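Citrate synthase (Sulfolobus solfataricus, PDB 1O7X) is a mainly helical enzyme of the citrate synthase family, found here as an assembly of two chains that pack helix against helix. Local coordinates at residues Y44-Y49 with K60-L65; A67-E72 with K119-I124; V98-L103 with A125-L130; R237-F242 with E296-K301. All coordinates share one frame; numbering follows the deposited sequence.

Interaction 1: residues Y44-Y49 with K60-L65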
loop_
_atom_site.group_PDB
_atom_site.type_symbol
_atom_site.label_atom_id
_atom_site.label_comp_id
_atom_site.label_asym_id
_atom_site.label_seq_id
_atom_site.Cartn_x
_atom_site.Cartn_y
_atom_site.Cartn_z
ATOM N N TYR A 44 -14.974 -20.582 -10.803
ATOM C CA TYR A 44 -14.047 -19.715 -10.089
ATOM C C TYR A 44 -13.487 -20.458 -8.873
ATOM O O TYR A 44 -12.292 -20.408 -8.618
ATOM C CB TYR A 44 -14.659 -18.387 -9.642
ATOM C CG TYR A 44 -13.646 -17.457 -8.990
ATOM C CD1 TYR A 44 -12.405 -17.222 -9.559
ATOM C CD2 TYR A 44 -13.933 -16.826 -7.789
ATOM C CE1 TYR A 44 -11.490 -16.387 -8.976
ATOM C CE2 TYR A 44 -13.018 -15.984 -7.188
ATOM C CZ TYR A 44 -11.795 -15.762 -7.788
ATOM O OH TYR A 44 -10.875 -14.918 -7.185
ATOM N N GLU A 45 -14.305 -21.203 -8.158
ATOM C CA GLU A 45 -13.916 -21.999 -7.013
ATOM C C GLU A 45 -12.793 -22.984 -7.329
ATOM O O GLU A 45 -11.851 -23.187 -6.549
ATOM C CB GLU A 45 -15.136 -22.776 -6.501
ATOM C CG GLU A 45 -16.146 -21.957 -5.732
ATOM C CD GLU A 45 -17.323 -21.484 -6.551
ATOM O OE1 GLU A 45 -17.200 -21.459 -7.791
ATOM O OE2 GLU A 45 -18.383 -21.143 -5.985
ATOM N N GLU A 46 -12.854 -23.612 -8.498
ATOM C CA GLU A 46 -11.856 -24.579 -8.909
ATOM C C GLU A 46 -10.552 -23.840 -9.191
ATOM O O GLU A 46 -9.474 -24.336 -8.895
ATOM C CB GLU A 46 -12.324 -25.390 -10.125
ATOM C CG GLU A 46 -11.312 -26.490 -10.487
ATOM C CD GLU A 46 -11.609 -27.145 -11.818
ATOM O OE1 GLU A 46 -11.833 -26.395 -12.781
ATOM O OE2 GLU A 46 -11.646 -28.386 -11.916
ATOM N N THR A 47 -10.658 -22.614 -9.707
ATOM C CA THR A 47 -9.500 -21.762 -9.951
ATOM C C THR A 47 -8.917 -21.280 -8.626
ATOM O O THR A 47 -7.697 -21.069 -8.495
ATOM C CB THR A 47 -9.853 -20.576 -10.861
ATOM O OG1 THR A 47 -10.473 -21.064 -12.052
ATOM C CG2 THR A 47 -8.594 -19.807 -11.228
ATOM N N ILE A 48 -9.765 -21.119 -7.613
ATOM C CA ILE A 48 -9.223 -20.733 -6.311
ATOM C C ILE A 48 -8.343 -21.894 -5.848
ATOM O O ILE A 48 -7.132 -21.708 -5.732
ATOM C CB ILE A 48 -10.298 -20.418 -5.286
ATOM C CG1 ILE A 48 -11.068 -19.166 -5.708
ATOM C CG2 ILE A 48 -9.664 -20.225 -3.924
ATOM C CD1 ILE A 48 -12.371 -19.037 -4.964
ATOM N N TYR A 49 -8.908 -23.090 -5.746
ATOM C CA TYR A 49 -8.181 -24.287 -5.364
ATOM C C TYR A 49 -6.863 -24.493 -6.100
ATOM O O TYR A 49 -5.852 -24.775 -5.448
ATOM C CB TYR A 49 -9.049 -25.573 -5.556
ATOM C CG TYR A 49 -8.381 -26.729 -4.824
ATOM C CD1 TYR A 49 -8.739 -27.077 -3.533
ATOM C CD2 TYR A 49 -7.364 -27.448 -5.442
ATOM C CE1 TYR A 49 -8.107 -28.117 -2.879
ATOM C CE2 TYR A 49 -6.720 -28.489 -4.796
ATOM C CZ TYR A 49 -7.109 -28.811 -3.514
ATOM O OH TYR A 49 -6.456 -29.838 -2.876
ATOM N N LYS A 60 -14.311 -33.887 -3.837
ATOM C CA LYS A 60 -14.662 -33.498 -2.468
ATOM C C LYS A 60 -13.773 -32.382 -1.935
ATOM O O LYS A 60 -14.144 -31.630 -1.037
ATOM C CB LYS A 60 -14.649 -34.676 -1.507
ATOM C CG LYS A 60 -13.370 -35.031 -0.788
ATOM C CD LYS A 60 -12.231 -35.310 -1.757
ATOM C CE LYS A 60 -11.138 -36.180 -1.158
ATOM N NZ LYS A 60 -11.678 -37.541 -0.843
ATOM N N GLU A 61 -12.571 -32.286 -2.508
ATOM C CA GLU A 61 -11.619 -31.241 -2.143
ATOM C C GLU A 61 -12.277 -29.908 -2.509
ATOM O O GLU A 61 -12.386 -28.995 -1.690
ATOM C CB GLU A 61 -10.308 -31.397 -2.894
ATOM C CG GLU A 61 -9.353 -32.420 -2.317
ATOM C CD GLU A 61 -8.130 -32.612 -3.192
ATOM O OE1 GLU A 61 -8.245 -32.406 -4.417
ATOM O OE2 GLU A 61 -7.061 -32.963 -2.648
ATOM N N LEU A 62 -12.826 -29.879 -3.731
ATOM C CA LEU A 62 -13.541 -28.694 -4.165
ATOM C C LEU A 62 -14.753 -28.434 -3.284
ATOM O O LEU A 62 -15.099 -27.269 -3.044
ATOM C CB LEU A 62 -13.956 -28.821 -5.628
ATOM C CG LEU A 62 -14.689 -27.606 -6.203
ATOM C CD1 LEU A 62 -14.347 -27.431 -7.671
ATOM C CD2 LEU A 62 -16.188 -27.753 -6.009
ATOM N N ASN A 63 -15.419 -29.517 -2.779
ATOM C CA ASN A 63 -16.638 -29.264 -1.982
ATOM C C ASN A 63 -16.266 -28.712 -0.620
ATOM O O ASN A 63 -17.030 -27.884 -0.134
ATOM C CB ASN A 63 -17.478 -30.524 -1.919
ATOM C CG ASN A 63 -18.850 -30.405 -1.285
ATOM O OD1 ASN A 63 -19.408 -29.326 -0.893
ATOM N ND2 ASN A 63 -19.507 -31.602 -1.165
ATOM N N ASP A 64 -15.164 -29.125 -0.023
ATOM C CA ASP A 64 -14.787 -28.579 1.273
ATOM C C ASP A 64 -14.451 -27.097 1.072
ATOM O O ASP A 64 -15.054 -26.264 1.748
ATOM C CB ASP A 64 -13.604 -29.236 1.968
ATOM C CG ASP A 64 -13.632 -30.753 1.952
ATOM O OD1 ASP A 64 -14.668 -31.274 2.431
ATOM O OD2 ASP A 64 -12.646 -31.350 1.465
ATOM N N LEU A 65 -13.580 -26.781 0.112
ATOM C CA LEU A 65 -13.264 -25.380 -0.154
ATOM C C LEU A 65 -14.555 -24.573 -0.220
ATOM O O LEU A 65 -14.765 -23.603 0.507
ATOM C CB LEU A 65 -12.434 -25.213 -1.420
ATOM C CG LEU A 65 -12.219 -23.819 -2.007
ATOM C CD1 LEU A 65 -11.152 -23.059 -1.257
ATOM C CD2 LEU A 65 -11.777 -23.894 -3.466
#
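The carboxylate of E61 is held from more than one direction beside the hydroxyl of Y49: its OE1 accepts a hydrogen bond from the backbone N of T58, and its OE2 lies 3.2 Å from Y49 OH, with a weak, long ion pair to K55 as well. T58 stands just before helix 59-70, a place where the reach and charge of glutamate suit the N-H groups at a helix start. The contact as a whole is orthogonal packing of two consecutive helices in a mainly helical fold; the axes of 44-49 and 60-65 run at 99° and approach to 9.8 Å. The Y49 ring and the E61 carboxylate are turned 34° against each other, and E61 CB comes 4.0 Å from Y49 CE1. On its other contacts the ring stacks with Y53.

Deeper in, L65 is the apolar wedge. Its CG stands anti to the backbone N (chi1 169°), and the two methyls part company beyond it. CD2 lies against E45 O and is 3.8 Å from Y49 CB, near the plane of the Y49 ring at its edge, whereas CD1 turns to I48 CG2 at 4.2 Å. The branching of leucine suits this place: CD2 sits between E45 and Y49, one turn apart, and CD1 adds I48. I48 and L65 both continue onto helix 116-138, at I124 and I121. Nearer the surface, L62 lays CD1 against E46 CB, 3.8 Å away.

Interaction 2: residues A67-E72 with K119-I124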
loop_
_atom_site.group_PDB
_atom_site.type_symbol
_atom_site.label_atom_id
_atom_site.label_comp_id
_atom_site.label_asym_id
_atom_site.label_seq_id
_atom_site.Cartn_x
_atom_site.Cartn_y
_atom_site.Cartn_z
ATOM N N ALA A 67 -17.464 -25.079 0.988
ATOM C CA ALA A 67 -18.030 -24.952 2.317
ATOM C C ALA A 67 -17.241 -23.882 3.076
ATOM O O ALA A 67 -17.812 -22.941 3.622
ATOM C CB ALA A 67 -17.998 -26.273 3.052
ATOM N N LYS A 68 -15.918 -24.006 3.030
ATOM C CA LYS A 68 -15.086 -22.986 3.667
ATOM C C LYS A 68 -15.535 -21.625 3.158
ATOM O O LYS A 68 -16.029 -20.852 3.996
ATOM C CB LYS A 68 -13.609 -23.303 3.514
ATOM C CG LYS A 68 -12.726 -22.486 4.449
ATOM C CD LYS A 68 -12.620 -23.097 5.835
ATOM C CE LYS A 68 -12.469 -21.993 6.883
ATOM N NZ LYS A 68 -13.485 -22.166 7.970
ATOM N N LEU A 69 -15.516 -21.322 1.863
ATOM C CA LEU A 69 -16.022 -20.032 1.397
ATOM C C LEU A 69 -17.316 -19.664 2.109
ATOM O O LEU A 69 -17.331 -18.684 2.852
ATOM C CB LEU A 69 -16.317 -19.947 -0.093
ATOM C CG LEU A 69 -15.171 -20.017 -1.087
ATOM C CD1 LEU A 69 -15.706 -20.082 -2.508
ATOM C CD2 LEU A 69 -14.223 -18.846 -0.923
ATOM N N ASN A 70 -18.373 -20.449 1.962
ATOM C CA ASN A 70 -19.678 -20.237 2.563
ATOM C C ASN A 70 -19.730 -19.863 4.039
ATOM O O ASN A 70 -20.658 -19.161 4.457
ATOM C CB ASN A 70 -20.557 -21.477 2.362
ATOM C CG ASN A 70 -21.253 -21.522 1.022
ATOM O OD1 ASN A 70 -21.572 -20.512 0.387
ATOM N ND2 ASN A 70 -21.487 -22.759 0.565
ATOM N N GLU A 71 -18.788 -20.302 4.857
ATOM C CA GLU A 71 -18.666 -19.994 6.253
ATOM C C GLU A 71 -18.026 -18.637 6.524
ATOM O O GLU A 71 -17.879 -18.257 7.686
ATOM C CB GLU A 71 -17.723 -21.033 6.906
ATOM C CG GLU A 71 -18.459 -22.203 7.506
ATOM C CD GLU A 71 -17.684 -23.189 8.343
ATOM O OE1 GLU A 71 -16.438 -23.198 8.363
ATOM O OE2 GLU A 71 -18.397 -23.994 9.005
ATOM N N GLU A 72 -17.539 -17.953 5.498
ATOM C CA GLU A 72 -16.725 -16.768 5.659
ATOM C C GLU A 72 -17.166 -15.473 5.015
ATOM O O GLU A 72 -16.320 -14.577 4.879
ATOM C CB GLU A 72 -15.352 -17.153 5.063
ATOM C CG GLU A 72 -14.513 -18.153 5.804
ATOM C CD GLU A 72 -14.116 -17.753 7.206
ATOM O OE1 GLU A 72 -14.340 -16.604 7.649
ATOM O OE2 GLU A 72 -13.564 -18.641 7.902
ATOM N N LYS A 119 -6.414 -19.032 5.122
ATOM C CA LYS A 119 -6.560 -17.607 5.376
ATOM C C LYS A 119 -6.890 -16.912 4.072
ATOM O O LYS A 119 -7.798 -16.086 4.088
ATOM C CB LYS A 119 -5.326 -17.078 6.070
ATOM C CG LYS A 119 -5.374 -15.871 6.964
ATOM C CD LYS A 119 -6.736 -15.482 7.480
ATOM C CE LYS A 119 -6.716 -14.060 8.018
ATOM N NZ LYS A 119 -6.762 -14.027 9.505
ATOM N N ALA A 120 -6.231 -17.246 2.965
ATOM C CA ALA A 120 -6.535 -16.619 1.675
ATOM C C ALA A 120 -7.960 -16.927 1.256
ATOM O O ALA A 120 -8.734 -16.070 0.833
ATOM C CB ALA A 120 -5.545 -17.016 0.602
ATOM N N ILE A 121 -8.413 -18.154 1.482
ATOM C CA ILE A 121 -9.799 -18.554 1.218
ATOM C C ILE A 121 -10.762 -17.659 2.003
ATOM O O ILE A 121 -11.764 -17.209 1.439
ATOM C CB ILE A 121 -10.063 -20.033 1.572
ATOM C CG1 ILE A 121 -9.390 -20.965 0.551
ATOM C CG2 ILE A 121 -11.539 -20.389 1.697
ATOM C CD1 ILE A 121 -9.015 -22.263 1.251
ATOM N N SER A 122 -10.438 -17.404 3.276
ATOM C CA SER A 122 -11.324 -16.571 4.075
ATOM C C SER A 122 -11.339 -15.134 3.586
ATOM O O SER A 122 -12.376 -14.474 3.690
ATOM C CB SER A 122 -11.039 -16.654 5.567
ATOM O OG SER A 122 -9.893 -15.895 5.893
ATOM N N ILE A 123 -10.263 -14.657 2.987
ATOM C CA ILE A 123 -10.161 -13.314 2.458
ATOM C C ILE A 123 -10.924 -13.148 1.165
ATOM O O ILE A 123 -11.586 -12.120 0.978
ATOM C CB ILE A 123 -8.688 -12.881 2.279
ATOM C CG1 ILE A 123 -8.004 -13.007 3.651
ATOM C CG2 ILE A 123 -8.615 -11.484 1.696
ATOM C CD1 ILE A 123 -6.723 -12.288 3.924
ATOM N N ILE A 124 -10.881 -14.141 0.293
ATOM C CA ILE A 124 -11.601 -14.091 -0.988
ATOM C C ILE A 124 -13.077 -13.853 -0.760
ATOM O O ILE A 124 -13.699 -12.987 -1.375
ATOM C CB ILE A 124 -11.321 -15.363 -1.793
ATOM C CG1 ILE A 124 -9.891 -15.284 -2.361
ATOM C CG2 ILE A 124 -12.269 -15.562 -2.950
ATOM C CD1 ILE A 124 -9.372 -16.595 -2.906
#
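E72 meets S122 along nearly its whole length, where the last part of helix 59-70 and the residues following it pack on 119-124 of the long helix 116-138, the other wall of this helical fold. Its CB is 4.2 Å from S122 CA, its CG 3.8 Å from S122 CB, and its CD, nearest of all, 3.7 Å from that same CB. The chain bends at chi2 (-60°), which brings CD back over the serine. Both oxygens also lie near S122 CB, and the tip divides its charge: OE1 forms a salt bridge with K126 NZ, and OE2 pairs with K68 NZ. K68 plays a double part suited to lysine: its aliphatic CG rests 3.7 Å from I121 CG2, the two side chains crossing at about a right angle, while NZ leads away into a salt-bridge network with E71 and E72. The bond to E71 OE1 is weak.

L69 fills the buried side. Its CD2 reaches I121 CG2 at 4.1 Å and I124 CG2 at 4.3 Å, so that one methyl serves two turns of the facing helix. A small residue suits the place of S122, whose hydroxyl is used within its own helix: OG donates to K119 O at 2.8 Å, sharing that carbonyl with I123 N.

Interaction 3: residues V98-L103 with A125-L130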
loop_
_atom_site.group_PDB
_atom_site.type_symbol
_atom_site.label_atom_id
_atom_site.label_comp_id
_atom_site.label_asym_id
_atom_site.label_seq_id
_atom_site.Cartn_x
_atom_site.Cartn_y
_atom_site.Cartn_z
ATOM N N VAL A 98 -10.327 1.390 2.317
ATOM C CA VAL A 98 -10.801 1.612 3.675
ATOM C C VAL A 98 -11.240 0.310 4.331
ATOM O O VAL A 98 -11.023 0.062 5.512
ATOM C CB VAL A 98 -11.980 2.593 3.629
ATOM C CG1 VAL A 98 -12.629 2.687 4.984
ATOM C CG2 VAL A 98 -11.527 3.965 3.180
ATOM N N GLY A 99 -12.012 -0.515 3.616
ATOM C CA GLY A 99 -12.529 -1.778 4.101
ATOM C C GLY A 99 -11.427 -2.798 4.368
ATOM O O GLY A 99 -11.527 -3.551 5.348
ATOM N N THR A 100 -10.383 -2.836 3.534
ATOM C CA THR A 100 -9.324 -3.817 3.778
ATOM C C THR A 100 -8.444 -3.381 4.940
ATOM O O THR A 100 -7.987 -4.200 5.736
ATOM C CB THR A 100 -8.514 -4.054 2.493
ATOM O OG1 THR A 100 -8.428 -2.792 1.810
ATOM C CG2 THR A 100 -9.203 -5.050 1.573
ATOM N N ALA A 101 -8.218 -2.064 5.046
ATOM C CA ALA A 101 -7.532 -1.505 6.199
ATOM C C ALA A 101 -8.376 -1.770 7.446
ATOM O O ALA A 101 -7.842 -2.198 8.489
ATOM C CB ALA A 101 -7.236 -0.020 6.040
ATOM N N ALA A 102 -9.699 -1.561 7.358
ATOM C CA ALA A 102 -10.474 -1.836 8.591
ATOM C C ALA A 102 -10.255 -3.288 8.969
ATOM O O ALA A 102 -9.667 -3.523 10.023
ATOM C CB ALA A 102 -11.884 -1.315 8.559
ATOM N N LEU A 103 -10.472 -4.262 8.093
ATOM C CA LEU A 103 -10.188 -5.669 8.396
ATOM C C LEU A 103 -8.767 -5.995 8.850
ATOM O O LEU A 103 -8.524 -6.847 9.724
ATOM C CB LEU A 103 -10.526 -6.503 7.155
ATOM C CG LEU A 103 -12.014 -6.770 6.883
ATOM C CD1 LEU A 103 -12.223 -7.226 5.447
ATOM C CD2 LEU A 103 -12.484 -7.814 7.875
ATOM N N ALA A 125 -13.667 -14.578 0.184
ATOM C CA ALA A 125 -15.069 -14.457 0.547
ATOM C C ALA A 125 -15.394 -13.097 1.157
ATOM O O ALA A 125 -16.414 -12.476 0.832
ATOM C CB ALA A 125 -15.441 -15.615 1.473
ATOM N N LYS A 126 -14.508 -12.576 2.020
ATOM C CA LYS A 126 -14.809 -11.246 2.573
ATOM C C LYS A 126 -14.666 -10.192 1.495
ATOM O O LYS A 126 -15.409 -9.196 1.557
ATOM C CB LYS A 126 -14.053 -11.022 3.860
ATOM C CG LYS A 126 -14.551 -12.010 4.900
ATOM C CD LYS A 126 -13.469 -12.641 5.742
ATOM C CE LYS A 126 -13.963 -12.856 7.151
ATOM N NZ LYS A 126 -15.143 -13.743 7.272
ATOM N N MET A 127 -13.806 -10.378 0.491
ATOM C CA MET A 127 -13.716 -9.414 -0.590
ATOM C C MET A 127 -15.039 -9.358 -1.358
ATOM O O MET A 127 -15.573 -8.276 -1.624
ATOM C CB MET A 127 -12.565 -9.680 -1.560
ATOM C CG MET A 127 -11.268 -8.988 -1.200
ATOM S SD MET A 127 -11.074 -7.249 -1.581
ATOM C CE MET A 127 -12.719 -6.591 -1.576
ATOM N N ALA A 128 -15.656 -10.516 -1.621
ATOM C CA ALA A 128 -16.978 -10.488 -2.246
ATOM C C ALA A 128 -17.942 -9.613 -1.456
ATOM O O ALA A 128 -18.705 -8.836 -2.051
ATOM C CB ALA A 128 -17.533 -11.890 -2.415
ATOM N N THR A 129 -17.975 -9.739 -0.139
ATOM C CA THR A 129 -18.838 -8.909 0.712
ATOM C C THR A 129 -18.476 -7.424 0.580
ATOM O O THR A 129 -19.341 -6.569 0.361
ATOM C CB THR A 129 -18.717 -9.373 2.178
ATOM O OG1 THR A 129 -19.236 -10.708 2.232
ATOM C CG2 THR A 129 -19.471 -8.515 3.161
ATOM N N LEU A 130 -17.172 -7.126 0.631
ATOM C CA LEU A 130 -16.700 -5.762 0.490
ATOM C C LEU A 130 -17.220 -5.180 -0.815
ATOM O O LEU A 130 -18.014 -4.225 -0.848
ATOM C CB LEU A 130 -15.182 -5.648 0.634
ATOM C CG LEU A 130 -14.604 -5.686 2.063
ATOM C CD1 LEU A 130 -13.101 -5.417 2.099
ATOM C CD2 LEU A 130 -15.293 -4.684 2.984
#
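L103 and L130 point at each other tip to tip, CD1 of one 3.9 Å from CD1 of the other, each reaching out from its own helix toward the other helix. In L130 the CG is anti to the carbonyl carbon (chi1 -78°), and both methyls beyond it find the facing helix. CD1 touches the backbone C of G99 at 3.8 Å as well as L103, and CD2 lies 4.2 Å from G99 CA. With no side chain in between, the glycine lets L130 settle directly on the main chain.

T100 crosses L130 obliquely, its CG2 lying 4.0 Å from L130 CD1. The axes of 98-103 and 125-130 run at 136°, an oblique antiparallel crossing, in the buried helical body of the fold, while V98, A101 and A102 pack on A102, V98 and M86 of the second subunit, an arrangement consistent with the helical sandwich that joins the chains in citrate synthases. L103 and L130 also share V79 of helix 77-85 as a neighbour.

Threonine suits its place because it can hide its polar branch: T100 OG1 is hydrogen-bonded to L96 O, one turn back in its own helix, which leaves CG2 as the branch facing L130. The same methyl is 4.3 Å from M127 SD.

Interaction 4: residues R237-F242 with E296-K301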
loop_
_atom_site.group_PDB
_atom_site.type_symbol
_atom_site.label_atom_id
_atom_site.label_comp_id
_atom_site.label_asym_id
_atom_site.label_seq_id
_atom_site.Cartn_x
_atom_site.Cartn_y
_atom_site.Cartn_z
ATOM N N ARG A 237 -23.188 6.083 -35.925
ATOM C CA ARG A 237 -22.153 7.105 -35.873
ATOM C C ARG A 237 -20.753 6.510 -35.771
ATOM O O ARG A 237 -19.785 7.278 -35.889
ATOM C CB ARG A 237 -22.398 8.053 -34.709
ATOM C CG ARG A 237 -23.823 8.480 -34.443
ATOM C CD ARG A 237 -24.311 9.502 -35.460
ATOM N NE ARG A 237 -25.692 9.885 -35.203
ATOM C CZ ARG A 237 -26.397 10.808 -35.838
ATOM N NH1 ARG A 237 -25.877 11.514 -36.837
ATOM N NH2 ARG A 237 -27.656 11.047 -35.477
ATOM N N VAL A 238 -20.593 5.199 -35.585
ATOM C CA VAL A 238 -19.257 4.612 -35.476
ATOM C C VAL A 238 -18.305 5.165 -36.534
ATOM O O VAL A 238 -17.317 5.807 -36.160
ATOM C CB VAL A 238 -19.194 3.076 -35.499
ATOM C CG1 VAL A 238 -17.760 2.574 -35.582
ATOM C CG2 VAL A 238 -19.824 2.461 -34.254
ATOM N N GLN A 239 -18.565 4.932 -37.819
ATOM C CA GLN A 239 -17.641 5.416 -38.839
ATOM C C GLN A 239 -17.281 6.882 -38.716
ATOM O O GLN A 239 -16.083 7.186 -38.758
ATOM C CB GLN A 239 -18.131 5.030 -40.232
ATOM C CG GLN A 239 -17.569 3.678 -40.657
ATOM C CD GLN A 239 -16.121 3.702 -41.094
ATOM O OE1 GLN A 239 -15.366 4.667 -40.981
ATOM N NE2 GLN A 239 -15.667 2.567 -41.636
ATOM N N ASN A 240 -18.228 7.789 -38.527
ATOM C CA ASN A 240 -17.875 9.195 -38.351
ATOM C C ASN A 240 -16.956 9.328 -37.141
ATOM O O ASN A 240 -15.846 9.826 -37.333
ATOM C CB ASN A 240 -19.085 10.097 -38.210
ATOM C CG ASN A 240 -20.137 9.896 -39.276
ATOM O OD1 ASN A 240 -19.851 9.319 -40.333
ATOM N ND2 ASN A 240 -21.361 10.361 -39.015
ATOM N N TRP A 241 -17.347 8.862 -35.958
ATOM C CA TRP A 241 -16.452 8.976 -34.802
ATOM C C TRP A 241 -15.121 8.319 -35.120
ATOM O O TRP A 241 -14.097 9.001 -35.011
ATOM C CB TRP A 241 -17.112 8.438 -33.549
ATOM C CG TRP A 241 -16.392 8.558 -32.245
ATOM C CD1 TRP A 241 -16.593 9.497 -31.274
ATOM C CD2 TRP A 241 -15.359 7.695 -31.743
ATOM N NE1 TRP A 241 -15.743 9.291 -30.217
ATOM C CE2 TRP A 241 -14.978 8.186 -30.478
ATOM C CE3 TRP A 241 -14.704 6.570 -32.253
ATOM C CZ2 TRP A 241 -13.984 7.575 -29.711
ATOM C CZ3 TRP A 241 -13.720 5.967 -31.502
ATOM C CH2 TRP A 241 -13.371 6.469 -30.240
ATOM N N PHE A 242 -15.066 7.070 -35.576
ATOM C CA PHE A 242 -13.834 6.409 -35.941
ATOM C C PHE A 242 -12.950 7.237 -36.878
ATOM O O PHE A 242 -11.727 7.331 -36.759
ATOM C CB PHE A 242 -14.062 5.047 -36.643
ATOM C CG PHE A 242 -12.710 4.378 -36.810
ATOM C CD1 PHE A 242 -12.144 3.699 -35.748
ATOM C CD2 PHE A 242 -12.009 4.464 -37.997
ATOM C CE1 PHE A 242 -10.909 3.102 -35.874
ATOM C CE2 PHE A 242 -10.776 3.871 -38.122
ATOM C CZ PHE A 242 -10.220 3.186 -37.064
ATOM N N GLU A 296 -14.425 -2.594 -33.156
ATOM C CA GLU A 296 -13.348 -3.579 -33.234
ATOM C C GLU A 296 -12.963 -3.853 -34.684
ATOM O O GLU A 296 -11.801 -4.037 -35.026
ATOM C CB GLU A 296 -13.771 -4.891 -32.576
ATOM C CG GLU A 296 -13.127 -6.140 -33.151
ATOM C CD GLU A 296 -13.606 -7.392 -32.452
ATOM O OE1 GLU A 296 -14.764 -7.391 -32.018
ATOM O OE2 GLU A 296 -12.826 -8.352 -32.341
ATOM N N GLU A 297 -13.985 -3.964 -35.526
ATOM C CA GLU A 297 -13.853 -4.201 -36.958
ATOM C C GLU A 297 -12.972 -3.146 -37.598
ATOM O O GLU A 297 -11.936 -3.491 -38.155
ATOM C CB GLU A 297 -15.253 -4.251 -37.555
ATOM C CG GLU A 297 -15.507 -3.697 -38.942
ATOM C CD GLU A 297 -16.462 -4.594 -39.722
ATOM O OE1 GLU A 297 -17.406 -5.153 -39.094
ATOM O OE2 GLU A 297 -16.230 -4.724 -40.948
ATOM N N LEU A 298 -13.334 -1.873 -37.482
ATOM C CA LEU A 298 -12.505 -0.829 -38.067
ATOM C C LEU A 298 -11.123 -0.797 -37.425
ATOM O O LEU A 298 -10.098 -0.703 -38.106
ATOM C CB LEU A 298 -13.162 0.536 -37.938
ATOM C CG LEU A 298 -14.667 0.649 -38.154
ATOM C CD1 LEU A 298 -15.055 2.119 -38.306
ATOM C CD2 LEU A 298 -15.157 -0.133 -39.361
ATOM N N GLY A 299 -11.096 -0.889 -36.097
ATOM C CA GLY A 299 -9.846 -0.869 -35.350
ATOM C C GLY A 299 -8.899 -1.955 -35.825
ATOM O O GLY A 299 -7.758 -1.670 -36.180
ATOM N N ILE A 300 -9.390 -3.197 -35.869
ATOM C CA ILE A 300 -8.583 -4.321 -36.330
ATOM C C ILE A 300 -8.060 -4.013 -37.728
ATOM O O ILE A 300 -6.891 -4.281 -38.002
ATOM C CB ILE A 300 -9.311 -5.672 -36.281
ATOM C CG1 ILE A 300 -9.110 -6.305 -34.898
ATOM C CG2 ILE A 300 -8.816 -6.645 -37.346
ATOM C CD1 ILE A 300 -9.901 -7.557 -34.627
ATOM N N LYS A 301 -8.911 -3.440 -38.580
ATOM C CA LYS A 301 -8.504 -3.081 -39.929
ATOM C C LYS A 301 -7.379 -2.058 -39.893
ATOM O O LYS A 301 -6.386 -2.148 -40.619
ATOM C CB LYS A 301 -9.699 -2.554 -40.718
ATOM C CG LYS A 301 -10.407 -3.616 -41.548
ATOM C CD LYS A 301 -11.546 -3.032 -42.378
ATOM C CE LYS A 301 -12.712 -4.001 -42.494
ATOM N NZ LYS A 301 -13.879 -3.612 -41.652
#
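The F242 ring carries L298 on one face: L298 CB sits 3.8 Å from the ring centroid and only 3° off the ring normal, a CH-pi contact over the centre. G299 N approaches F242 CE1 obliquely, at 4.0 Å. In F242, chi1 (-173°) sets CG anti to the backbone N; F242 and L298 slide past each other in opposite directions. L298 CD1 lies by the CB-CG end of F242, 3.5 Å from CB.

That methyl is shared by three residues of 237-242. V238 offers CG1 at 3.9 Å, slanting across the leucine. The flat amide of Q239 lies against the leucine methyls from the solvent-exposed side, through CD and NE2, with CD 3.4 Å from L298 CD1; its polar atoms suit an exposed position. Leucine is equally apt at the centre, because CB serves the ring and the branch serves the rest. Along the outer side of the second helix, K301 NZ bonds E297 OE2 at 2.7 Å, a salt bridge one turn apart.

L295, one turn before L298, adds to the same apolar seam against V238 and F242. The axes of 238-242 and 296-301 cross at 39°, 10.9 Å apart at their closest, probably within the small domain of the citrate synthase fold.

How the interactions relate
From the N terminus, interaction 1 closes first, over a loop of only ten residues, folding helix 59-70 across helix 44-53. Interaction 2 opens on the far end of that same helix 59-70 and reaches helix 116-138. Before it closes, interaction 3 has opened at 98-103, and it ends on 125-130, so the two cross in sequence and follow one another along helix 116-138. Interactions 1 and 2 also touch directly. These three form one continuous region leading to the subunit interface. Interaction 4 closes a separate, later loop on the opposite side of the chain's centre, about 24 Å from interaction 1 between nearest atoms.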